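Local atomic coordinates of glucose-1-phosphate thymidylyltransferase (Bacillus anthracis, PDB entry 4ECM), a protein that catalyses the transfer of a thymidylyl group from dTTP to glucose 1-phosphate, giving dTDP-glucose and pyrophosphate, the first step toward dTDP-L-rhamnose. Residues V155-V160 against S188-T193; G131-S136 against T193-Y198. One frame throughout, in Å; residues are numbered along the deposited sequence. Where two conformers were deposited one is given.

Contact 1: V155-V160 against S188-T193. With DAU (2'deoxy-thymidine-5'-diphospho-alpha-D-glucose), chain B.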
ATOM      1  N   VAL A 155      24.377 -28.819  -4.041  1.00 21.34           N
ATOM      2  CA  VAL A 155      24.665 -27.547  -3.387  1.00 21.40           C
ATOM      3  C   VAL A 155      25.841 -26.925  -4.123  1.00 22.25           C
ATOM      4  O   VAL A 155      26.653 -27.648  -4.746  1.00 22.01           O
ATOM      5  CB  VAL A 155      24.973 -27.711  -1.874  1.00 21.84           C
ATOM      6  CG1 VAL A 155      23.725 -28.189  -1.139  1.00 21.16           C
ATOM      7  CG2 VAL A 155      26.152 -28.671  -1.640  1.00 22.26           C
ATOM      8  N   LEU A 156      25.902 -25.594  -4.088  1.00 21.50           N
ATOM      9  CA  LEU A 156      26.941 -24.826  -4.769  1.00 21.78           C
ATOM     10  C   LEU A 156      27.771 -24.122  -3.709  1.00 22.55           C
ATOM     11  O   LEU A 156      27.223 -23.436  -2.842  1.00 21.93           O
ATOM     12  CB  LEU A 156      26.319 -23.812  -5.723  1.00 21.47           C
ATOM     13  CG  LEU A 156      25.338 -24.391  -6.751  1.00 26.19           C
ATOM     14  CD1 LEU A 156      24.852 -23.295  -7.734  1.00 23.68           C
ATOM     15  CD2 LEU A 156      25.949 -25.573  -7.510  1.00 23.92           C
ATOM     16  N   LEU A 157      29.091 -24.284  -3.795  1.00 23.73           N
ATOM     17  CA  LEU A 157      30.015 -23.775  -2.779  1.00 24.03           C
ATOM     18  C   LEU A 157      30.840 -22.571  -3.215  1.00 24.52           C
ATOM     19  O   LEU A 157      31.164 -22.405  -4.397  1.00 25.48           O
ATOM     20  CB  LEU A 157      30.995 -24.876  -2.356  1.00 24.09           C
ATOM     21  CG  LEU A 157      30.417 -26.240  -1.946  1.00 26.57           C
ATOM     22  CD1 LEU A 157      31.556 -27.185  -1.516  1.00 25.19           C
ATOM     23  CD2 LEU A 157      29.377 -26.079  -0.849  1.00 22.48           C
ATOM     24  N   GLN A 158      31.163 -21.738  -2.229  1.00 23.61           N
ATOM     25  CA  GLN A 158      32.021 -20.584  -2.414  1.00 24.38           C
ATOM     26  C   GLN A 158      33.015 -20.504  -1.291  1.00 23.68           C
ATOM     27  O   GLN A 158      32.641 -20.543  -0.126  1.00 23.71           O
ATOM     28  CB  GLN A 158      31.231 -19.287  -2.411  1.00 25.03           C
ATOM     29  CG  GLN A 158      30.795 -18.847  -3.765  1.00 33.85           C
ATOM     30  CD  GLN A 158      31.934 -18.235  -4.592  1.00 35.64           C
ATOM     31  OE1 GLN A 158      31.888 -18.239  -5.804  1.00 43.29           O
ATOM     32  NE2 GLN A 158      32.923 -17.696  -3.929  1.00 40.88           N
ATOM     33  N   SER A 159      34.289 -20.387  -1.647  0.50 24.62           N
ATOM     34  CA  SER A 159      35.341 -20.222  -0.660  0.50 25.42           C
ATOM     35  C   SER A 159      35.240 -18.776  -0.200  0.50 25.09           C
ATOM     36  O   SER A 159      35.200 -17.873  -1.028  0.50 26.76           O
ATOM     37  CB  SER A 159      36.707 -20.505  -1.271  0.50 24.93           C
ATOM     38  OG  SER A 159      37.714 -20.399  -0.280  0.50 29.95           O
ATOM     39  N   VAL A 160      35.142 -18.562   1.107  1.00 25.09           N
ATOM     40  CA  VAL A 160      34.996 -17.211   1.661  1.00 25.43           C
ATOM     41  C   VAL A 160      35.952 -16.912   2.805  1.00 27.50           C
ATOM     42  O   VAL A 160      36.512 -17.824   3.424  1.00 26.32           O
ATOM     43  CB  VAL A 160      33.543 -16.973   2.181  1.00 26.94           C
ATOM     44  CG1 VAL A 160      32.499 -17.118   1.033  1.00 26.15           C
ATOM     45  CG2 VAL A 160      33.204 -17.917   3.331  1.00 22.44           C
ATOM     46  N   SER A 188      36.339 -25.543   7.471  1.00 27.27           N
ATOM     47  CA  SER A 188      36.900 -25.099   6.203  1.00 25.62           C
ATOM     48  C   SER A 188      36.390 -23.705   5.908  1.00 24.59           C
ATOM     49  O   SER A 188      35.680 -23.131   6.720  1.00 22.06           O
ATOM     50  CB  SER A 188      36.408 -26.016   5.079  1.00 25.62           C
ATOM     51  OG  SER A 188      35.046 -25.717   4.751  1.00 23.49           O
ATOM     52  N   SER A 189      36.723 -23.182   4.728  1.00 25.08           N
ATOM     53  CA  SER A 189      36.200 -21.891   4.289  1.00 27.13           C
ATOM     54  C   SER A 189      35.186 -22.053   3.130  1.00 26.03           C
ATOM     55  O   SER A 189      34.856 -21.081   2.437  1.00 25.07           O
ATOM     56  CB  SER A 189      37.338 -20.942   3.907  1.00 27.82           C
ATOM     57  OG  SER A 189      38.080 -21.460   2.841  1.00 32.84           O
ATOM     58  N   TYR A 190      34.680 -23.273   2.945  1.00 24.99           N
ATOM     59  CA  TYR A 190      33.679 -23.535   1.907  1.00 25.02           C
ATOM     60  C   TYR A 190      32.265 -23.221   2.379  1.00 24.11           C
ATOM     61  O   TYR A 190      31.661 -24.023   3.074  1.00 25.37           O
ATOM     62  CB  TYR A 190      33.698 -24.997   1.476  1.00 24.78           C
ATOM     63  CG  TYR A 190      34.953 -25.448   0.755  1.00 27.03           C
ATOM     64  CD1 TYR A 190      35.235 -25.028  -0.550  1.00 29.97           C
ATOM     65  CD2 TYR A 190      35.825 -26.352   1.354  1.00 32.93           C
ATOM     66  CE1 TYR A 190      36.400 -25.477  -1.225  1.00 33.65           C
ATOM     67  CE2 TYR A 190      36.975 -26.806   0.698  1.00 34.87           C
ATOM     68  CZ  TYR A 190      37.264 -26.372  -0.582  1.00 36.68           C
ATOM     69  OH  TYR A 190      38.415 -26.864  -1.197  1.00 37.46           O
ATOM     70  N   ALA A 191      31.742 -22.056   2.006  1.00 22.74           N
ATOM     71  CA  ALA A 191      30.381 -21.683   2.357  1.00 21.63           C
ATOM     72  C   ALA A 191      29.399 -22.373   1.431  1.00 21.09           C
ATOM     73  O   ALA A 191      29.615 -22.419   0.219  1.00 20.63           O
ATOM     74  CB  ALA A 191      30.196 -20.159   2.259  1.00 20.76           C
ATOM     75  N   VAL A 192      28.326 -22.923   1.996  1.00 21.99           N
ATOM     76  CA  VAL A 192      27.266 -23.543   1.200  1.00 20.36           C
ATOM     77  C   VAL A 192      26.303 -22.397   0.884  1.00 20.73           C
ATOM     78  O   VAL A 192      25.566 -21.915   1.756  1.00 20.63           O
ATOM     79  CB  VAL A 192      26.566 -24.701   1.952  1.00 21.31           C
ATOM     80  CG1 VAL A 192      25.441 -25.312   1.103  1.00 18.28           C
ATOM     81  CG2 VAL A 192      27.568 -25.773   2.326  1.00 18.94           C
ATOM     82  N   THR A 193      26.336 -21.947  -0.362  1.00 20.42           N
ATOM     83  CA  THR A 193      25.536 -20.813  -0.787  1.00 20.70           C
ATOM     84  C   THR A 193      24.056 -21.116  -0.771  1.00 21.21           C
ATOM     85  O   THR A 193      23.652 -22.273  -0.685  1.00 19.10           O
ATOM     86  CB  THR A 193      25.872 -20.385  -2.211  1.00 20.95           C
ATOM     87  OG1 THR A 193      25.493 -21.425  -3.116  1.00 22.09           O
ATOM     88  CG2 THR A 193      27.354 -20.084  -2.343  1.00 20.56           C
TER
HETATM   89  O6  DAU B 301      23.459 -16.727   2.335  1.00 29.54           O
HETATM   90  C6  DAU B 301      23.851 -18.097   2.435  1.00 29.79           C
HETATM   91  C5  DAU B 301      23.416 -18.657   3.782  1.00 29.00           C
HETATM   92  O5  DAU B 301      22.011 -18.454   3.893  1.00 28.07           O
HETATM   93  C4  DAU B 301      23.765 -20.143   3.919  1.00 28.91           C
HETATM   94  O4  DAU B 301      25.174 -20.337   3.895  1.00 24.77           O
HETATM   95  C3  DAU B 301      23.214 -20.749   5.207  1.00 26.95           C
HETATM   96  O3  DAU B 301      23.474 -22.169   5.201  1.00 23.48           O
HETATM   97  C2  DAU B 301      21.709 -20.462   5.267  1.00 27.75           C
HETATM   98  O2  DAU B 301      21.146 -20.915   6.513  1.00 27.92           O
HETATM   99  C1  DAU B 301      21.423 -18.976   5.092  1.00 28.85           C
HETATM  100  O1  DAU B 301      21.923 -18.272   6.222  1.00 31.50           O
HETATM  101  P2  DAU B 301      21.333 -16.823   6.621  1.00 34.76           P
HETATM  102  O3P DAU B 301      21.869 -15.754   5.698  1.00 38.83           O
HETATM  103  O4P DAU B 301      21.478 -16.696   8.112  1.00 29.34           O
HETATM  104  OPP DAU B 301      19.767 -16.982   6.249  1.00 38.28           O
HETATM  105  P   DAU B 301      18.715 -15.781   6.440  1.00 39.92           P
HETATM  106  O1P DAU B 301      19.419 -14.465   6.211  1.00 46.25           O
HETATM  107  O2P DAU B 301      17.961 -16.027   7.696  1.00 42.20           O
HETATM  108  O5' DAU B 301      17.718 -15.993   5.189  1.00 43.44           O
HETATM  109  C5' DAU B 301      18.180 -15.716   3.883  1.00 40.53           C
HETATM  110  C4' DAU B 301      17.067 -15.547   2.849  1.00 38.69           C
HETATM  111  O4' DAU B 301      16.012 -16.499   2.966  1.00 32.54           O
HETATM  112  C3' DAU B 301      16.448 -14.166   2.861  1.00 37.76           C
HETATM  113  O3' DAU B 301      16.561 -13.686   1.519  1.00 43.53           O
HETATM  114  C2' DAU B 301      15.000 -14.364   3.243  1.00 37.01           C
HETATM  115  C1' DAU B 301      14.758 -15.851   3.032  1.00 33.84           C
HETATM  116  N11 DAU B 301      14.071 -16.556   4.127  1.00 32.61           N
HETATM  117  C61 DAU B 301      14.664 -16.528   5.416  1.00 32.98           C
HETATM  118  C51 DAU B 301      13.931 -16.865   6.536  1.00 36.09           C
HETATM  119  C5A DAU B 301      14.606 -16.937   7.890  1.00 34.46           C
HETATM  120  C21 DAU B 301      12.676 -16.723   4.041  1.00 29.24           C
HETATM  121  O21 DAU B 301      12.104 -16.672   2.829  1.00 28.98           O
HETATM  122  N31 DAU B 301      11.927 -17.059   5.120  1.00 35.32           N
HETATM  123  C41 DAU B 301      12.482 -17.133   6.357  1.00 35.39           C
HETATM  124  O41 DAU B 301      11.717 -17.450   7.426  1.00 43.28           O
HETATM  125  O   HOH W   1      24.034 -24.480  -2.128  1.00 14.14           O
HETATM  126  O   HOH W   2      37.473 -23.164   0.780  1.00 38.47           O
HETATM  127  O   HOH W   3      38.878 -18.806   1.185  1.00 39.62           O

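Contact 2: G131-S136 against T193-Y198. With DAU (2'deoxy-thymidine-5'-diphospho-alpha-D-glucose), chain B.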
ATOM      1  N   GLY A 131      16.572 -15.115  -1.904  1.00 18.71           N
ATOM      2  CA  GLY A 131      16.478 -13.807  -2.539  1.00 18.05           C
ATOM      3  C   GLY A 131      17.625 -12.856  -2.350  1.00 18.52           C
ATOM      4  O   GLY A 131      17.865 -12.006  -3.209  1.00 19.26           O
ATOM      5  N   ASP A 132      18.342 -12.976  -1.236  1.00 19.99           N
ATOM      6  CA  ASP A 132      19.454 -12.054  -0.962  1.00 20.47           C
ATOM      7  C   ASP A 132      20.817 -12.576  -1.418  1.00 20.27           C
ATOM      8  O   ASP A 132      21.826 -12.003  -1.049  1.00 19.76           O
ATOM      9  CB  ASP A 132      19.480 -11.644   0.530  1.00 22.04           C
ATOM     10  CG  ASP A 132      19.890 -12.790   1.474  1.00 23.57           C
ATOM     11  OD1 ASP A 132      20.118 -13.914   0.998  1.00 25.18           O
ATOM     12  OD2 ASP A 132      19.979 -12.548   2.703  1.00 27.46           O
ATOM     13  N   ASN A 133      20.842 -13.669  -2.198  1.00 19.80           N
ATOM     14  CA  ASN A 133      22.084 -14.212  -2.748  1.00 19.55           C
ATOM     15  C   ASN A 133      22.325 -13.672  -4.151  1.00 20.75           C
ATOM     16  O   ASN A 133      21.554 -13.961  -5.092  1.00 21.91           O
ATOM     17  CB  ASN A 133      22.072 -15.745  -2.785  1.00 20.91           C
ATOM     18  CG  ASN A 133      22.460 -16.384  -1.440  1.00 23.05           C
ATOM     19  OD1 ASN A 133      23.257 -17.315  -1.415  1.00 24.26           O
ATOM     20  ND2 ASN A 133      21.930 -15.859  -0.330  1.00 22.51           N
ATOM     21  N   ILE A 134      23.396 -12.891  -4.299  1.00 20.29           N
ATOM     22  CA  ILE A 134      23.732 -12.261  -5.576  1.00 19.65           C
ATOM     23  C   ILE A 134      25.057 -12.831  -6.029  1.00 20.60           C
ATOM     24  O   ILE A 134      26.019 -12.858  -5.259  1.00 21.03           O
ATOM     25  CB  ILE A 134      23.825 -10.724  -5.425  1.00 18.52           C
ATOM     26  CG1 ILE A 134      22.599 -10.189  -4.667  1.00 19.18           C
ATOM     27  CG2 ILE A 134      24.047 -10.039  -6.794  1.00 16.76           C
ATOM     28  CD1 ILE A 134      21.233 -10.451  -5.336  1.00 19.39           C
ATOM     29  N   PHE A 135      25.112 -13.283  -7.281  1.00 21.26           N
ATOM     30  CA  PHE A 135      26.308 -13.931  -7.800  1.00 20.81           C
ATOM     31  C   PHE A 135      26.425 -13.812  -9.313  1.00 22.18           C
ATOM     32  O   PHE A 135      25.423 -13.586  -9.996  1.00 20.64           O
ATOM     33  CB  PHE A 135      26.298 -15.398  -7.378  1.00 20.06           C
ATOM     34  CG  PHE A 135      25.074 -16.131  -7.787  1.00 20.50           C
ATOM     35  CD1 PHE A 135      25.076 -16.945  -8.902  1.00 21.78           C
ATOM     36  CD2 PHE A 135      23.898 -16.009  -7.059  1.00 20.05           C
ATOM     37  CE1 PHE A 135      23.937 -17.618  -9.283  1.00 21.22           C
ATOM     38  CE2 PHE A 135      22.757 -16.662  -7.449  1.00 19.63           C
ATOM     39  CZ  PHE A 135      22.771 -17.473  -8.558  1.00 18.50           C
ATOM     40  N   SER A 136      27.648 -13.981  -9.834  1.00 22.14           N
ATOM     41  CA  SER A 136      27.908 -13.852 -11.283  1.00 23.03           C
ATOM     42  C   SER A 136      27.715 -15.114 -12.139  1.00 23.80           C
ATOM     43  O   SER A 136      27.400 -15.012 -13.314  1.00 24.14           O
ATOM     44  CB  SER A 136      29.319 -13.307 -11.529  1.00 22.96           C
ATOM     45  OG  SER A 136      30.310 -14.159 -10.989  1.00 26.15           O
ATOM     46  N   THR A 193      26.336 -21.947  -0.362  1.00 20.42           N
ATOM     47  CA  THR A 193      25.536 -20.813  -0.787  1.00 20.70           C
ATOM     48  C   THR A 193      24.056 -21.116  -0.771  1.00 21.21           C
ATOM     49  O   THR A 193      23.652 -22.273  -0.685  1.00 19.10           O
ATOM     50  CB  THR A 193      25.872 -20.385  -2.211  1.00 20.95           C
ATOM     51  OG1 THR A 193      25.493 -21.425  -3.116  1.00 22.09           O
ATOM     52  CG2 THR A 193      27.354 -20.084  -2.343  1.00 20.56           C
ATOM     53  N   GLY A 194      23.261 -20.047  -0.895  1.00 20.80           N
ATOM     54  CA  GLY A 194      21.816 -20.133  -0.905  1.00 20.08           C
ATOM     55  C   GLY A 194      21.197 -20.437  -2.263  1.00 20.66           C
ATOM     56  O   GLY A 194      20.181 -19.831  -2.634  1.00 20.98           O
ATOM     57  N   ILE A 195      21.813 -21.354  -3.006  1.00 20.12           N
ATOM     58  CA  ILE A 195      21.289 -21.807  -4.286  1.00 20.59           C
ATOM     59  C   ILE A 195      21.264 -23.306  -4.156  1.00 21.15           C
ATOM     60  O   ILE A 195      22.319 -23.935  -4.092  1.00 23.09           O
ATOM     61  CB  ILE A 195      22.153 -21.430  -5.495  1.00 21.34           C
ATOM     62  CG1 ILE A 195      22.380 -19.915  -5.584  1.00 22.50           C
ATOM     63  CG2 ILE A 195      21.468 -21.915  -6.790  1.00 19.56           C
ATOM     64  CD1 ILE A 195      23.339 -19.356  -4.580  1.00 28.33           C
ATOM     65  N   TYR A 196      20.064 -23.870  -4.079  1.00 20.85           N
ATOM     66  CA  TYR A 196      19.880 -25.292  -3.843  1.00 21.14           C
ATOM     67  C   TYR A 196      19.115 -25.973  -4.980  1.00 21.81           C
ATOM     68  O   TYR A 196      18.143 -25.427  -5.512  1.00 20.97           O
ATOM     69  CB  TYR A 196      19.094 -25.483  -2.537  1.00 21.10           C
ATOM     70  CG  TYR A 196      19.652 -24.690  -1.380  1.00 20.33           C
ATOM     71  CD1 TYR A 196      20.819 -25.082  -0.741  1.00 21.10           C
ATOM     72  CD2 TYR A 196      19.016 -23.552  -0.924  1.00 21.06           C
ATOM     73  CE1 TYR A 196      21.339 -24.347   0.310  1.00 21.62           C
ATOM     74  CE2 TYR A 196      19.528 -22.817   0.137  1.00 22.32           C
ATOM     75  CZ  TYR A 196      20.683 -23.217   0.744  1.00 20.28           C
ATOM     76  OH  TYR A 196      21.192 -22.474   1.785  1.00 22.03           O
ATOM     77  N   LEU A 197      19.564 -27.166  -5.357  1.00 21.69           N
ATOM     78  CA  LEU A 197      18.879 -27.928  -6.375  1.00 21.77           C
ATOM     79  C   LEU A 197      18.396 -29.195  -5.694  1.00 22.15           C
ATOM     80  O   LEU A 197      19.212 -29.947  -5.145  1.00 22.76           O
ATOM     81  CB  LEU A 197      19.769 -28.210  -7.590  1.00 22.33           C
ATOM     82  CG  LEU A 197      20.329 -26.969  -8.320  1.00 22.02           C
ATOM     83  CD1 LEU A 197      21.595 -26.439  -7.626  1.00 18.26           C
ATOM     84  CD2 LEU A 197      20.649 -27.254  -9.757  1.00 18.98           C
ATOM     85  N   TYR A 198      17.071 -29.406  -5.699  1.00 22.35           N
ATOM     86  CA  TYR A 198      16.437 -30.561  -5.017  1.00 22.53           C
ATOM     87  C   TYR A 198      15.454 -31.360  -5.873  1.00 23.54           C
ATOM     88  O   TYR A 198      14.866 -30.835  -6.825  1.00 23.27           O
ATOM     89  CB  TYR A 198      15.619 -30.102  -3.803  1.00 22.08           C
ATOM     90  CG  TYR A 198      16.372 -29.417  -2.688  1.00 21.13           C
ATOM     91  CD1 TYR A 198      17.430 -30.049  -2.054  1.00 23.25           C
ATOM     92  CD2 TYR A 198      15.971 -28.181  -2.213  1.00 21.80           C
ATOM     93  CE1 TYR A 198      18.117 -29.447  -1.018  1.00 23.95           C
ATOM     94  CE2 TYR A 198      16.651 -27.557  -1.147  1.00 22.83           C
ATOM     95  CZ  TYR A 198      17.729 -28.202  -0.561  1.00 24.00           C
ATOM     96  OH  TYR A 198      18.424 -27.625   0.480  1.00 22.91           O
TER
HETATM   97  O6  DAU B 301      23.459 -16.727   2.335  1.00 29.54           O
HETATM   98  C6  DAU B 301      23.851 -18.097   2.435  1.00 29.79           C
HETATM   99  C5  DAU B 301      23.416 -18.657   3.782  1.00 29.00           C
HETATM  100  O5  DAU B 301      22.011 -18.454   3.893  1.00 28.07           O
HETATM  101  C4  DAU B 301      23.765 -20.143   3.919  1.00 28.91           C
HETATM  102  O4  DAU B 301      25.174 -20.337   3.895  1.00 24.77           O
HETATM  103  C3  DAU B 301      23.214 -20.749   5.207  1.00 26.95           C
HETATM  104  O3  DAU B 301      23.474 -22.169   5.201  1.00 23.48           O
HETATM  105  C2  DAU B 301      21.709 -20.462   5.267  1.00 27.75           C
HETATM  106  O2  DAU B 301      21.146 -20.915   6.513  1.00 27.92           O
HETATM  107  C1  DAU B 301      21.423 -18.976   5.092  1.00 28.85           C
HETATM  108  O1  DAU B 301      21.923 -18.272   6.222  1.00 31.50           O
HETATM  109  P2  DAU B 301      21.333 -16.823   6.621  1.00 34.76           P
HETATM  110  O3P DAU B 301      21.869 -15.754   5.698  1.00 38.83           O
HETATM  111  O4P DAU B 301      21.478 -16.696   8.112  1.00 29.34           O
HETATM  112  OPP DAU B 301      19.767 -16.982   6.249  1.00 38.28           O
HETATM  113  P   DAU B 301      18.715 -15.781   6.440  1.00 39.92           P
HETATM  114  O1P DAU B 301      19.419 -14.465   6.211  1.00 46.25           O
HETATM  115  O2P DAU B 301      17.961 -16.027   7.696  1.00 42.20           O
HETATM  116  O5' DAU B 301      17.718 -15.993   5.189  1.00 43.44           O
HETATM  117  C5' DAU B 301      18.180 -15.716   3.883  1.00 40.53           C
HETATM  118  C4' DAU B 301      17.067 -15.547   2.849  1.00 38.69           C
HETATM  119  O4' DAU B 301      16.012 -16.499   2.966  1.00 32.54           O
HETATM  120  C3' DAU B 301      16.448 -14.166   2.861  1.00 37.76           C
HETATM  121  O3' DAU B 301      16.561 -13.686   1.519  1.00 43.53           O
HETATM  122  C2' DAU B 301      15.000 -14.364   3.243  1.00 37.01           C
HETATM  123  C1' DAU B 301      14.758 -15.851   3.032  1.00 33.84           C
HETATM  124  N11 DAU B 301      14.071 -16.556   4.127  1.00 32.61           N
HETATM  125  C61 DAU B 301      14.664 -16.528   5.416  1.00 32.98           C
HETATM  126  C51 DAU B 301      13.931 -16.865   6.536  1.00 36.09           C
HETATM  127  C5A DAU B 301      14.606 -16.937   7.890  1.00 34.46           C
HETATM  128  C21 DAU B 301      12.676 -16.723   4.041  1.00 29.24           C
HETATM  129  O21 DAU B 301      12.104 -16.672   2.829  1.00 28.98           O
HETATM  130  N31 DAU B 301      11.927 -17.059   5.120  1.00 35.32           N
HETATM  131  C41 DAU B 301      12.482 -17.133   6.357  1.00 35.39           C
HETATM  132  O41 DAU B 301      11.717 -17.450   7.426  1.00 43.28           O

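Contact 1: V155-V160 against S188-T193
Leu-157 faces Val-192 as a non-hydrogen-bonded pair of antiparallel strands, 153-159 and 190-198, within the mixed sheet of the nucleotidyltransferase fold. Gln-158 and Ala-191 form the hydrogen-bonded pair beside it, their amides exchanging bonds at Gln-158 N to Ala-191 O, 3.0 Å, and Ala-191 N to Gln-158 O, 2.8 Å. Beyond the Ser-159/Tyr-190 pair, outside the regular strands, Val-160 N still bonds to Ser-189 O.

Apolar contacts follow the two faces. On the face that carries Tyr-190, Val-192 spreads its branches: CG1, anti to the backbone N (chi1 179°), lies against Val-155 CB, while CG2 meets Leu-157 CD2 at 3.7 Å. Two branches at CB thus let Val-192 touch both Val-155 and Leu-157 of the facing strand. On the face of Gln-158, the small Ala-191 lets Val-160 CG2 approach its CB to 3.9 Å, and Trp-241 packs on Val-160.

Near the Ser-189 end, a water sits over the centre of the Tyr-190 ring, and the hydroxyl Ser-189 OG gives it a hydrogen-bonding partner at 2.7 Å. On the sugar side, Val-192 O accepts from O4 of the bound dTDP-glucose at 2.7 Å.

Two donors grip Leu-156 O, both from Thr-193: its N approaches nearly in line with the C=O bond (168°), whereas its hydroxyl OG1, 2.7 Å from Leu-156 O, stands above the carbonyl plane.

Contact 2: G131-S136 against T193-Y198
Asn-133 OD1 accepts the backbone N-H of Gly-194 at 2.8 Å in the sugar-nucleotide pocket, where the strand 190-198 turns a corner. The donor stands above the plane of the side-chain carbonyl, 38° out of it, and Gly-194 CA comes within 3.2 Å of Asn-133 OD1; glycine suits the place because a beta carbon would run into that oxygen. The other end of the amide serves the ligand: Asn-133 ND2 donates to O6 of the dTDP-glucose at 3.2 Å. With CG turned anti to its own carbonyl carbon (chi1 -83°), Asn-133 carries the amide to both partners, an acceptor for the backbone and a donor for the sugar.

Alongside, Phe-135 and Ile-195 approach from opposite directions. Phe-135 CE2 lies 3.8 Å from Ile-195 CG1, and Ile-195 CD1 touches both Phe-135 CE2 and Asn-133 OD1.

In the next shell, Asp-132 OD1 receives a second bond from Asn-133 ND2, 3.0 Å long and in the amide plane, while Trp-241 NE1 donates to Asn-133 OD1. Together these partners fix the rotation of the amide. Asp-132 is itself held by a salt bridge to Lys-47, which also lines the pyrophosphate pocket.

Farther out, strand 133-135 pairs with strand 241-243, and Tyr-196 and Tyr-198 of the other strand pack against helix 219-228 and strand 125-130.

The contacts share Thr-193 and the strand 190-198; their centres are about 11 Å apart. Contact 1 uses the part of that strand up to Thr-193, and contact 2 the corner at Gly-194 and what follows. Along the chain contact 1 is nested within the loop that contact 2 closes. They also touch directly, Leu-156 CD1 packing 3.8 Å from Ile-195 CG2. Both serve the glucose moiety of dTDP-glucose, contact 1 through a backbone carbonyl at the O4 hydroxyl and contact 2 through a side-chain amide at O6. The Asn-133 side chain of contact 2 is about 9 Å from the bound pyrophosphate. Trp-241 packs against side chains of both contacts.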